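Local coordinates for Serine/threonine-protein kinase Tel1 (Chaetomium thermophilum, PDB 6SKY) that probably phosphorylates serine and threonine residues in [ST]-Q motifs, using ATP, to start checkpoint signalling after DNA damage, at residues Glu2219-Asp2231 with Leu2248-Glu2262. Residues are numbered along the deposited sequence; the frame is centred on the assembly and turned at random.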
loop_
_atom_site.group_PDB
_atom_site.type_symbol
_atom_site.label_atom_id
_atom_site.label_comp_id
_atom_site.label_asym_id
_atom_site.label_seq_id
_atom_site.Cartn_x
_atom_site.Cartn_y
_atom_site.Cartn_z
ATOM N N GLU A 2219 0.618 -6.871 -10.613
ATOM C CA GLU A 2219 0.424 -8.231 -11.110
ATOM C C GLU A 2219 1.739 -8.727 -11.686
ATOM O O GLU A 2219 2.024 -8.560 -12.865
ATOM C CB GLU A 2219 -0.670 -8.275 -12.161
ATOM C CG GLU A 2219 -1.829 -7.362 -11.893
ATOM C CD GLU A 2219 -2.557 -7.716 -10.632
ATOM O OE1 GLU A 2219 -2.684 -6.839 -9.759
ATOM O OE2 GLU A 2219 -3.002 -8.874 -10.505
ATOM N N MET A 2220 2.542 -9.372 -10.850
ATOM C CA MET A 2220 3.855 -9.815 -11.293
ATOM C C MET A 2220 3.772 -11.067 -12.154
ATOM O O MET A 2220 4.419 -11.152 -13.202
ATOM C CB MET A 2220 4.749 -10.061 -10.087
ATOM C CG MET A 2220 5.030 -8.827 -9.281
ATOM S SD MET A 2220 6.394 -9.084 -8.149
ATOM C CE MET A 2220 6.652 -7.416 -7.573
ATOM N N ILE A 2221 2.987 -12.054 -11.733
ATOM C CA ILE A 2221 2.977 -13.303 -12.479
ATOM C C ILE A 2221 2.279 -13.123 -13.813
ATOM O O ILE A 2221 2.684 -13.721 -14.811
ATOM C CB ILE A 2221 2.340 -14.426 -11.647
ATOM C CG1 ILE A 2221 2.949 -14.461 -10.250
ATOM C CG2 ILE A 2221 2.574 -15.754 -12.301
ATOM C CD1 ILE A 2221 4.419 -14.677 -10.235
ATOM N N SER A 2222 1.248 -12.285 -13.868
ATOM C CA SER A 2222 0.575 -12.036 -15.137
ATOM C C SER A 2222 1.507 -11.355 -16.124
ATOM O O SER A 2222 1.539 -11.709 -17.306
ATOM C CB SER A 2222 -0.665 -11.187 -14.905
ATOM O OG SER A 2222 -1.370 -11.636 -13.770
ATOM N N SER A 2223 2.284 -10.383 -15.650
ATOM C CA SER A 2223 3.252 -9.706 -16.499
ATOM C C SER A 2223 4.321 -10.660 -17.006
ATOM O O SER A 2223 4.695 -10.616 -18.184
ATOM C CB SER A 2223 3.883 -8.561 -15.728
ATOM O OG SER A 2223 5.141 -8.227 -16.262
ATOM N N ILE A 2224 4.827 -11.533 -16.137
ATOM C CA ILE A 2224 5.852 -12.482 -16.558
ATOM C C ILE A 2224 5.299 -13.453 -17.593
ATOM O O ILE A 2224 5.965 -13.765 -18.586
ATOM C CB ILE A 2224 6.424 -13.212 -15.335
ATOM C CG1 ILE A 2224 7.157 -12.229 -14.438
ATOM C CG2 ILE A 2224 7.351 -14.302 -15.762
ATOM C CD1 ILE A 2224 7.480 -12.777 -13.093
ATOM N N ARG A 2225 4.077 -13.948 -17.382
ATOM C CA ARG A 2225 3.484 -14.875 -18.340
ATOM C C ARG A 2225 3.239 -14.202 -19.679
ATOM O O ARG A 2225 3.429 -14.812 -20.735
ATOM C CB ARG A 2225 2.183 -15.439 -17.792
ATOM C CG ARG A 2225 2.311 -16.219 -16.518
ATOM C CD ARG A 2225 3.412 -17.236 -16.586
ATOM N NE ARG A 2225 3.530 -17.956 -15.325
ATOM C CZ ARG A 2225 4.593 -18.660 -14.962
ATOM N NH1 ARG A 2225 4.608 -19.287 -13.799
ATOM N NH2 ARG A 2225 5.640 -18.736 -15.761
ATOM N N MET A 2226 2.833 -12.935 -19.651
ATOM C CA MET A 2226 2.609 -12.188 -20.880
ATOM C C MET A 2226 3.902 -11.983 -21.656
ATOM O O MET A 2226 3.930 -12.146 -22.881
ATOM C CB MET A 2226 1.965 -10.858 -20.530
ATOM C CG MET A 2226 1.099 -10.301 -21.591
ATOM S SD MET A 2226 -0.066 -9.122 -20.941
ATOM C CE MET A 2226 -0.884 -8.701 -22.464
ATOM N N LEU A 2227 4.987 -11.638 -20.965
ATOM C CA LEU A 2227 6.264 -11.469 -21.650
ATOM C C LEU A 2227 6.776 -12.786 -22.206
ATOM O O LEU A 2227 7.338 -12.825 -23.303
ATOM C CB LEU A 2227 7.295 -10.864 -20.711
ATOM C CG LEU A 2227 7.174 -9.406 -20.304
ATOM C CD1 LEU A 2227 8.273 -9.091 -19.356
ATOM C CD2 LEU A 2227 7.249 -8.526 -21.506
ATOM N N GLN A 2228 6.605 -13.880 -21.467
ATOM C CA GLN A 2228 7.035 -15.174 -21.982
ATOM C C GLN A 2228 6.217 -15.598 -23.188
ATOM O O GLN A 2228 6.739 -16.270 -24.079
ATOM C CB GLN A 2228 6.946 -16.226 -20.892
ATOM C CG GLN A 2228 7.996 -16.098 -19.836
ATOM C CD GLN A 2228 7.728 -16.981 -18.666
ATOM O OE1 GLN A 2228 6.608 -17.422 -18.461
ATOM N NE2 GLN A 2228 8.752 -17.258 -17.890
ATOM N N ALA A 2229 4.938 -15.231 -23.233
ATOM C CA ALA A 2229 4.146 -15.497 -24.427
ATOM C C ALA A 2229 4.630 -14.671 -25.609
ATOM O O ALA A 2229 4.651 -15.160 -26.740
ATOM C CB ALA A 2229 2.677 -15.221 -24.148
ATOM N N ILE A 2230 4.997 -13.410 -25.376
ATOM C CA ILE A 2230 5.611 -12.619 -26.444
ATOM C C ILE A 2230 6.859 -13.311 -26.960
ATOM O O ILE A 2230 7.108 -13.359 -28.165
ATOM C CB ILE A 2230 5.950 -11.200 -25.961
ATOM C CG1 ILE A 2230 4.708 -10.431 -25.576
ATOM C CG2 ILE A 2230 6.660 -10.441 -27.033
ATOM C CD1 ILE A 2230 5.044 -9.117 -24.999
ATOM N N ASP A 2231 7.675 -13.840 -26.056
ATOM C CA ASP A 2231 8.938 -14.428 -26.480
ATOM C C ASP A 2231 8.740 -15.760 -27.183
ATOM O O ASP A 2231 9.531 -16.119 -28.060
ATOM C CB ASP A 2231 9.866 -14.605 -25.287
ATOM C CG ASP A 2231 11.092 -15.404 -25.631
ATOM O OD1 ASP A 2231 11.764 -15.061 -26.624
ATOM O OD2 ASP A 2231 11.389 -16.379 -24.914
ATOM N N LEU A 2248 14.048 -8.079 -24.457
ATOM C CA LEU A 2248 12.925 -8.866 -23.967
ATOM C C LEU A 2248 13.393 -9.949 -23.008
ATOM O O LEU A 2248 12.803 -10.148 -21.941
ATOM C CB LEU A 2248 12.168 -9.477 -25.141
ATOM C CG LEU A 2248 11.057 -10.469 -24.814
ATOM C CD1 LEU A 2248 9.986 -9.823 -23.998
ATOM C CD2 LEU A 2248 10.485 -11.022 -26.077
ATOM N N LEU A 2249 14.460 -10.660 -23.368
ATOM C CA LEU A 2249 14.950 -11.729 -22.508
ATOM C C LEU A 2249 15.457 -11.190 -21.184
ATOM O O LEU A 2249 15.214 -11.787 -20.133
ATOM C CB LEU A 2249 16.045 -12.513 -23.211
ATOM C CG LEU A 2249 15.565 -13.554 -24.205
ATOM C CD1 LEU A 2249 16.740 -14.274 -24.769
ATOM C CD2 LEU A 2249 14.640 -14.518 -23.534
ATOM N N SER A 2250 16.158 -10.060 -21.202
ATOM C CA SER A 2250 16.660 -9.516 -19.951
ATOM C C SER A 2250 15.541 -8.918 -19.111
ATOM O O SER A 2250 15.617 -8.940 -17.881
ATOM C CB SER A 2250 17.746 -8.489 -20.226
ATOM O OG SER A 2250 17.213 -7.343 -20.838
ATOM N N LYS A 2251 14.481 -8.419 -19.740
ATOM C CA LYS A 2251 13.315 -7.980 -18.985
ATOM C C LYS A 2251 12.632 -9.148 -18.288
ATOM O O LYS A 2251 12.262 -9.047 -17.111
ATOM C CB LYS A 2251 12.348 -7.276 -19.922
ATOM C CG LYS A 2251 11.304 -6.452 -19.256
ATOM C CD LYS A 2251 10.421 -5.861 -20.308
ATOM C CE LYS A 2251 9.463 -4.872 -19.725
ATOM N NZ LYS A 2251 10.176 -3.684 -19.210
ATOM N N ILE A 2252 12.456 -10.266 -18.995
ATOM C CA ILE A 2252 11.899 -11.455 -18.360
ATOM C C ILE A 2252 12.788 -11.914 -17.218
ATOM O O ILE A 2252 12.299 -12.287 -16.152
ATOM C CB ILE A 2252 11.696 -12.590 -19.378
ATOM C CG1 ILE A 2252 10.809 -12.159 -20.529
ATOM C CG2 ILE A 2252 11.059 -13.760 -18.709
ATOM C CD1 ILE A 2252 10.703 -13.190 -21.580
ATOM N N GLY A 2253 14.102 -11.911 -17.425
ATOM C CA GLY A 2253 15.004 -12.350 -16.375
ATOM C C GLY A 2253 14.935 -11.482 -15.138
ATOM O O GLY A 2253 14.921 -11.987 -14.015
ATOM N N TYR A 2254 14.878 -10.169 -15.323
ATOM C CA TYR A 2254 14.763 -9.265 -14.188
ATOM C C TYR A 2254 13.464 -9.494 -13.431
ATOM O O TYR A 2254 13.454 -9.570 -12.197
ATOM C CB TYR A 2254 14.855 -7.821 -14.666
ATOM C CG TYR A 2254 14.396 -6.835 -13.639
ATOM C CD1 TYR A 2254 13.143 -6.269 -13.714
ATOM C CD2 TYR A 2254 15.207 -6.487 -12.583
ATOM C CE1 TYR A 2254 12.715 -5.393 -12.777
ATOM C CE2 TYR A 2254 14.785 -5.605 -11.638
ATOM C CZ TYR A 2254 13.537 -5.059 -11.741
ATOM O OH TYR A 2254 13.098 -4.169 -10.797
ATOM N N GLN A 2255 12.351 -9.601 -14.151
ATOM C CA GLN A 2255 11.078 -9.766 -13.467
ATOM C C GLN A 2255 10.964 -11.123 -12.791
ATOM O O GLN A 2255 10.345 -11.228 -11.733
ATOM C CB GLN A 2255 9.936 -9.549 -14.445
ATOM C CG GLN A 2255 9.848 -8.136 -14.914
ATOM C CD GLN A 2255 8.629 -7.873 -15.723
ATOM O OE1 GLN A 2255 8.393 -6.759 -16.160
ATOM N NE2 GLN A 2255 7.840 -8.893 -15.933
ATOM N N VAL A 2256 11.553 -12.168 -13.371
ATOM C CA VAL A 2256 11.539 -13.475 -12.729
ATOM C C VAL A 2256 12.430 -13.483 -11.497
ATOM O O VAL A 2256 12.137 -14.177 -10.523
ATOM C CB VAL A 2256 11.953 -14.557 -13.742
ATOM C CG1 VAL A 2256 12.226 -15.851 -13.059
ATOM C CG2 VAL A 2256 10.873 -14.761 -14.748
ATOM N N SER A 2257 13.521 -12.717 -11.502
ATOM C CA SER A 2257 14.354 -12.634 -10.307
ATOM C C SER A 2257 13.662 -11.873 -9.192
ATOM O O SER A 2257 13.789 -12.236 -8.022
ATOM C CB SER A 2257 15.684 -11.969 -10.629
ATOM O OG SER A 2257 16.362 -12.658 -11.653
ATOM N N VAL A 2258 12.952 -10.796 -9.522
ATOM C CA VAL A 2258 12.283 -10.015 -8.487
ATOM C C VAL A 2258 11.187 -10.829 -7.815
ATOM O O VAL A 2258 11.002 -10.752 -6.598
ATOM C CB VAL A 2258 11.733 -8.707 -9.078
ATOM C CG1 VAL A 2258 10.750 -8.069 -8.141
ATOM C CG2 VAL A 2258 12.850 -7.765 -9.355
ATOM N N ALA A 2259 10.446 -11.613 -8.583
ATOM C CA ALA A 2259 9.344 -12.404 -8.058
ATOM C C ALA A 2259 9.779 -13.746 -7.499
ATOM O O ALA A 2259 8.939 -14.472 -6.968
ATOM C CB ALA A 2259 8.295 -12.631 -9.142
ATOM N N ARG A 2260 11.062 -14.089 -7.598
ATOM C CA ARG A 2260 11.596 -15.364 -7.125
ATOM C C ARG A 2260 10.901 -16.542 -7.780
ATOM O O ARG A 2260 10.801 -17.616 -7.196
ATOM C CB ARG A 2260 11.499 -15.491 -5.610
ATOM C CG ARG A 2260 12.139 -14.382 -4.844
ATOM C CD ARG A 2260 13.607 -14.402 -5.032
ATOM N NE ARG A 2260 14.258 -13.426 -4.176
ATOM C CZ ARG A 2260 14.806 -13.723 -3.008
ATOM N NH1 ARG A 2260 15.383 -12.777 -2.284
ATOM N NH2 ARG A 2260 14.780 -14.968 -2.566
ATOM N N LEU A 2261 10.420 -16.353 -9.002
ATOM C CA LEU A 2261 9.590 -17.356 -9.642
ATOM C C LEU A 2261 10.375 -18.585 -10.056
ATOM O O LEU A 2261 9.775 -19.636 -10.283
ATOM C CB LEU A 2261 8.901 -16.747 -10.853
ATOM C CG LEU A 2261 7.655 -17.450 -11.353
ATOM C CD1 LEU A 2261 6.657 -17.516 -10.240
ATOM C CD2 LEU A 2261 7.094 -16.696 -12.511
ATOM N N GLU A 2262 11.692 -18.483 -10.170
ATOM C CA GLU A 2262 12.528 -19.614 -10.531
ATOM C C GLU A 2262 13.825 -19.528 -9.753
ATOM O O GLU A 2262 14.181 -18.478 -9.219
ATOM C CB GLU A 2262 12.819 -19.654 -12.027
ATOM C CG GLU A 2262 11.589 -19.886 -12.866
ATOM C CD GLU A 2262 11.845 -19.706 -14.331
ATOM O OE1 GLU A 2262 13.019 -19.783 -14.734
ATOM O OE2 GLU A 2262 10.873 -19.481 -15.079
#
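Apolar packing dominates where L2227 enters a knobs-into-holes site lined by L2248, K2251, I2252 and Q2255; its CB lies 3.7 Å from I2252 CG1, and its side chain slides past that of L2248 in the opposite direction, L2227 CD2 to L2248 CD1 at 3.9 Å. The helices 2220-2231 and 2248-2259 run nearly antiparallel (155°), their axes 9.9 Å apart, a helical hairpin within the alpha-solenoid of the FAT domain. I2224 sends CG2 across V2256 CG2 at about a right angle and meets L2261 tip to tip, I2224 CD1 to L2261 CD2 at 4.0 Å. The Schellman turn at R2260 precedes L2261, whose CD1 lies 3.6 Å from I2221 CD1 and whose CD2 sits over one face of the R2225 guanidinium, toward its rim, 3.8 Å from NH1. Q2228 OE1 accepts from R2225 NH2 at 3.2 Å on a lone pair, within 5° of the guanidinium plane, which probably limits that group's rotation.

One polar bond crosses the interface: Q2255, extended beyond CG, gives NE2 to S2223 OG at 2.8 Å, bent to 140° and tilted from the amide plane. S2223 OG also bonds weakly to A2211 O of helix 2203-2217. A leucine in place of Q2255 would probably leave the buried S2223 hydroxyl without this donor. Apolar residues thus supply most of the 797 Å² buried, while the directional S2223-Q2255 bond is consistent with fixing how the helices lie along each other.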